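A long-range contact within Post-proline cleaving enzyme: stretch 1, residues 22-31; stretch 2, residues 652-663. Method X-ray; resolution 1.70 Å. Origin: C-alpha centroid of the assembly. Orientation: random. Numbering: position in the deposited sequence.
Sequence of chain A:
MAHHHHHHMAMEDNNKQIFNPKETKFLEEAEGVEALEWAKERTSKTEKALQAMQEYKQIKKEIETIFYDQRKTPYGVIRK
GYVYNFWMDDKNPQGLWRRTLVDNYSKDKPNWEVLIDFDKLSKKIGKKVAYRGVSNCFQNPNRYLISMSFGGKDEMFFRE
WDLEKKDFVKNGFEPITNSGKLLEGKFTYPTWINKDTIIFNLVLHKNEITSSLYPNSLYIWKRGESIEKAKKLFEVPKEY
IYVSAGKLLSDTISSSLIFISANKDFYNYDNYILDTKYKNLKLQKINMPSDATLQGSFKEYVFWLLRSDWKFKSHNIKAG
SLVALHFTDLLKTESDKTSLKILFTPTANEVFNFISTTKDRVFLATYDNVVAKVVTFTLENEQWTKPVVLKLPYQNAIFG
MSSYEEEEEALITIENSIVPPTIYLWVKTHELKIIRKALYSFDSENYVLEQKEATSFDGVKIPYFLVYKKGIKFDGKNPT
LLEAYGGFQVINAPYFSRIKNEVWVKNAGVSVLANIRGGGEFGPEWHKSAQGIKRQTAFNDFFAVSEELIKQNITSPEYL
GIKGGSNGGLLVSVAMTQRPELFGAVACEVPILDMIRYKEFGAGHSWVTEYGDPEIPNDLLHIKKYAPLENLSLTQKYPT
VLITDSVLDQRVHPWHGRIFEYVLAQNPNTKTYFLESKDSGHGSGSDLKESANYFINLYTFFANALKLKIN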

# COMPACT_ATOMS: atom_id res chain seq x y z
N LYS A 22 -34.22 6.07 -1.56
CA LYS A 22 -34.58 6.62 -2.86
C LYS A 22 -34.00 8.04 -3.01
O LYS A 22 -33.65 8.42 -4.12
CB LYS A 22 -36.12 6.61 -3.05
N GLU A 23 -33.86 8.80 -1.92
CA GLU A 23 -33.29 10.16 -1.99
C GLU A 23 -31.81 10.08 -2.27
O GLU A 23 -31.24 10.99 -2.88
CB GLU A 23 -33.46 10.95 -0.67
N THR A 24 -31.20 8.96 -1.85
CA THR A 24 -29.73 8.77 -1.91
C THR A 24 -29.25 8.13 -3.23
O THR A 24 -28.04 8.07 -3.49
CB THR A 24 -29.23 7.75 -0.86
OG1 THR A 24 -29.71 6.44 -1.19
CG2 THR A 24 -29.67 8.04 0.50
N LYS A 25 -30.18 7.59 -4.03
CA LYS A 25 -29.84 6.59 -5.06
C LYS A 25 -28.92 7.13 -6.15
O LYS A 25 -28.01 6.43 -6.60
CB LYS A 25 -31.12 5.99 -5.68
N PHE A 26 -29.13 8.39 -6.54
CA PHE A 26 -28.23 9.05 -7.54
C PHE A 26 -26.74 9.01 -7.23
O PHE A 26 -25.94 8.98 -8.12
CB PHE A 26 -28.68 10.52 -7.79
CG PHE A 26 -28.33 11.52 -6.67
CD1 PHE A 26 -29.03 11.52 -5.48
CD2 PHE A 26 -27.34 12.50 -6.85
CE1 PHE A 26 -28.76 12.43 -4.48
CE2 PHE A 26 -27.06 13.41 -5.86
CZ PHE A 26 -27.75 13.38 -4.66
N LEU A 27 -26.38 9.07 -5.96
CA LEU A 27 -24.96 9.06 -5.50
C LEU A 27 -24.27 7.67 -5.69
O LEU A 27 -23.03 7.53 -5.74
CB LEU A 27 -24.94 9.42 -4.03
CG LEU A 27 -25.35 10.85 -3.66
CD1 LEU A 27 -25.51 10.90 -2.17
CD2 LEU A 27 -24.36 11.83 -4.20
N GLU A 28 -25.08 6.62 -5.87
CA GLU A 28 -24.55 5.26 -6.09
C GLU A 28 -23.82 5.06 -7.45
O GLU A 28 -23.13 4.08 -7.68
CB GLU A 28 -25.68 4.24 -5.95
CG GLU A 28 -26.38 4.29 -4.59
CD GLU A 28 -27.50 3.26 -4.45
OE1 GLU A 28 -27.54 2.34 -5.26
OE2 GLU A 28 -28.31 3.36 -3.54
N GLU A 29 -24.06 5.97 -8.38
CA GLU A 29 -23.54 5.93 -9.71
C GLU A 29 -22.29 6.80 -9.70
O GLU A 29 -22.41 8.02 -9.48
CB GLU A 29 -24.59 6.51 -10.65
CG GLU A 29 -24.32 6.29 -12.11
CD GLU A 29 -25.44 6.75 -13.03
OE1 GLU A 29 -26.62 7.02 -12.63
OE2 GLU A 29 -25.10 6.85 -14.22
N ALA A 30 -21.13 6.16 -9.89
CA ALA A 30 -19.80 6.84 -9.78
C ALA A 30 -19.70 8.01 -10.76
O ALA A 30 -19.21 9.07 -10.40
CB ALA A 30 -18.66 5.88 -10.03
N GLU A 31 -20.20 7.78 -11.99
CA GLU A 31 -20.12 8.77 -13.04
C GLU A 31 -21.53 9.28 -13.44
O GLU A 31 -22.51 9.14 -12.71
CB GLU A 31 -19.32 8.20 -14.23
CG GLU A 31 -17.95 7.66 -13.86
CD GLU A 31 -17.06 7.32 -15.05
OE1 GLU A 31 -16.73 6.13 -15.25
OE2 GLU A 31 -16.67 8.22 -15.81
N VAL A 652 -13.01 1.08 -3.26
CA VAL A 652 -14.14 1.14 -2.36
C VAL A 652 -15.39 1.77 -2.98
O VAL A 652 -16.48 1.49 -2.51
CB VAL A 652 -13.81 1.88 -1.03
CG1 VAL A 652 -12.71 1.18 -0.25
CG2 VAL A 652 -13.36 3.29 -1.31
N HIS A 653 -15.22 2.63 -4.00
CA HIS A 653 -16.29 3.37 -4.67
C HIS A 653 -16.53 4.71 -3.93
O HIS A 653 -16.52 4.75 -2.72
CB HIS A 653 -17.57 2.56 -4.77
CG HIS A 653 -18.59 3.12 -5.73
ND1 HIS A 653 -19.36 4.23 -5.48
CD2 HIS A 653 -19.02 2.65 -6.93
CE1 HIS A 653 -20.16 4.47 -6.49
NE2 HIS A 653 -20.00 3.49 -7.37
N PRO A 654 -16.74 5.78 -4.66
CA PRO A 654 -17.03 7.05 -3.93
C PRO A 654 -18.33 7.15 -3.13
O PRO A 654 -18.49 8.12 -2.38
CB PRO A 654 -17.09 8.09 -5.05
CG PRO A 654 -17.42 7.35 -6.30
CD PRO A 654 -16.75 5.99 -6.12
N TRP A 655 -19.24 6.18 -3.29
CA TRP A 655 -20.48 6.12 -2.53
C TRP A 655 -20.23 6.38 -1.04
O TRP A 655 -20.91 7.14 -0.41
CB TRP A 655 -21.12 4.75 -2.66
CG TRP A 655 -22.17 4.44 -1.61
CD1 TRP A 655 -22.06 3.58 -0.58
CD2 TRP A 655 -23.47 5.02 -1.50
NE1 TRP A 655 -23.20 3.55 0.16
CE2 TRP A 655 -24.10 4.41 -0.39
CE3 TRP A 655 -24.16 5.96 -2.26
CZ2 TRP A 655 -25.39 4.73 0.01
CZ3 TRP A 655 -25.48 6.25 -1.87
CH2 TRP A 655 -26.06 5.65 -0.74
N HIS A 656 -19.18 5.78 -0.49
CA HIS A 656 -18.96 5.87 0.96
C HIS A 656 -18.76 7.29 1.44
O HIS A 656 -19.35 7.70 2.44
CB HIS A 656 -17.80 4.97 1.42
CG HIS A 656 -17.99 3.53 1.09
ND1 HIS A 656 -18.73 2.69 1.89
CD2 HIS A 656 -17.54 2.76 0.07
CE1 HIS A 656 -18.73 1.47 1.37
NE2 HIS A 656 -18.04 1.50 0.25
N GLY A 657 -17.94 8.03 0.72
CA GLY A 657 -17.65 9.44 1.10
C GLY A 657 -18.88 10.31 0.81
O GLY A 657 -19.27 11.17 1.62
N ARG A 658 -19.50 10.06 -0.35
CA ARG A 658 -20.65 10.83 -0.78
C ARG A 658 -21.79 10.69 0.22
O ARG A 658 -22.35 11.70 0.66
CB ARG A 658 -21.14 10.35 -2.12
CG ARG A 658 -20.35 10.86 -3.27
CD ARG A 658 -20.62 10.02 -4.50
NE ARG A 658 -19.97 10.51 -5.69
CZ ARG A 658 -20.17 10.01 -6.91
NH1 ARG A 658 -21.05 9.03 -7.12
NH2 ARG A 658 -19.50 10.52 -7.93
N ILE A 659 -22.17 9.46 0.57
CA ILE A 659 -23.27 9.28 1.57
C ILE A 659 -23.04 9.86 2.98
O ILE A 659 -23.99 10.43 3.63
CB ILE A 659 -23.77 7.79 1.62
CG1 ILE A 659 -25.09 7.68 2.37
CG2 ILE A 659 -22.78 6.78 2.27
CD1 ILE A 659 -26.22 8.37 1.67
N PHE A 660 -21.78 9.77 3.45
CA PHE A 660 -21.44 10.33 4.72
C PHE A 660 -21.64 11.87 4.65
O PHE A 660 -22.17 12.42 5.54
CB PHE A 660 -20.03 9.99 5.04
CG PHE A 660 -19.63 10.21 6.47
CD1 PHE A 660 -20.45 9.82 7.51
CD2 PHE A 660 -18.34 10.66 6.75
CE1 PHE A 660 -20.06 10.00 8.80
CE2 PHE A 660 -17.94 10.81 8.04
CZ PHE A 660 -18.81 10.45 9.07
N GLU A 661 -21.10 12.50 3.60
CA GLU A 661 -21.31 13.96 3.37
C GLU A 661 -22.81 14.28 3.29
O GLU A 661 -23.30 15.24 3.88
CB GLU A 661 -20.64 14.39 2.08
CG GLU A 661 -20.91 15.78 1.54
CD GLU A 661 -20.49 16.91 2.48
OE1 GLU A 661 -19.96 16.70 3.61
OE2 GLU A 661 -20.77 18.08 2.11
N TYR A 662 -23.53 13.48 2.52
CA TYR A 662 -24.96 13.77 2.31
C TYR A 662 -25.73 13.75 3.62
O TYR A 662 -26.53 14.67 3.88
CB TYR A 662 -25.56 12.80 1.30
CG TYR A 662 -27.02 13.12 0.96
CD1 TYR A 662 -28.05 12.66 1.74
CD2 TYR A 662 -27.32 13.84 -0.17
CE1 TYR A 662 -29.37 12.94 1.42
CE2 TYR A 662 -28.60 14.16 -0.50
CZ TYR A 662 -29.62 13.70 0.29
OH TYR A 662 -30.88 14.02 -0.09
N VAL A 663 -25.49 12.75 4.45
CA VAL A 663 -26.17 12.65 5.73
C VAL A 663 -25.68 13.69 6.74
O VAL A 663 -26.49 14.34 7.40
CB VAL A 663 -26.11 11.23 6.33
CG1 VAL A 663 -26.97 11.16 7.60
CG2 VAL A 663 -26.62 10.24 5.30
O HOH W 1 -20.98 3.15 -10.06

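The strongest link between the two stretches is a set of three hydrogen bonds from the guanidinium of Arg-658 to three main-chain carbonyls of stretch 1, those of Leu-27, Glu-29 and Ala-30. NH1 of Arg-658 donates to O of Leu-27 at 2.8 Å (N-H...O angle 148°) and also to O of Glu-29 at 2.9 Å (150°), while NH2 of Arg-658 donates to O of Ala-30 at 2.9 Å (155°). All three carbonyl oxygens lie at the edge of the guanidinium, near its plane, which is where its N-H bonds point. The side chain reaches them nearly extended, with chi2, chi3 and chi4 all close to 180°. All three acceptors are main-chain carbonyls, so Arg-658 bonds to the backbone of stretch 1 and not to a carboxylate of it.

His-653 adds a second polar site. Its ND1 accepts from N of Trp-655 at 2.9 Å (160°), a capping bond just ahead of the helix. With ND1 engaged in this way, NE2 lies on the side of the ring nearer stretch 1. There, NE2 of His-653 lies 2.9 Å from O of water 1, which in turn accepts from N of Ala-30 at 3.0 Å, so one water bridges the imidazole and the loop backbone. O of Glu-28 is also near, 3.2 Å from NE2 of His-653.

The backbones approach most closely near this site, with CA of Glu-28 5.5 Å from CA of Trp-655 and CA of Ala-30 6.5 Å from CA of Pro-654. Stretch 1 is compact here: N of Leu-27 bonds to O of Thr-24 at 3.1 Å, and N of Glu-28 to O of Lys-25 at 3.0 Å. Opposing it is a helix, in which, for example, N of Tyr-662 bonds to O of Arg-658 at 2.8 Å.

Around the polar sites the packing is largely apolar. Leu-27, buried and directed toward the helix, sets CB 3.9 Å from CZ3 of Trp-655 and CD1 4.0 Å from CB of Tyr-662, so that it contacts both aromatic residues. The Trp-655 ring also meets O of Thr-24 at its edge, 3.5 Å from CZ3, and CG of Glu-28 approaches the same CZ3 at 3.5 Å. Farther along the helix, CG2 of Thr-24 touches CD1 of Ile-659 at 3.7 Å, and CZ of Phe-26 lies 4.3 Å from CE2 of Tyr-662. At the other end, CB of Ala-30 rests 4.2 Å from CG of Pro-654. Together the stretches bury 602 Å², both sides summed.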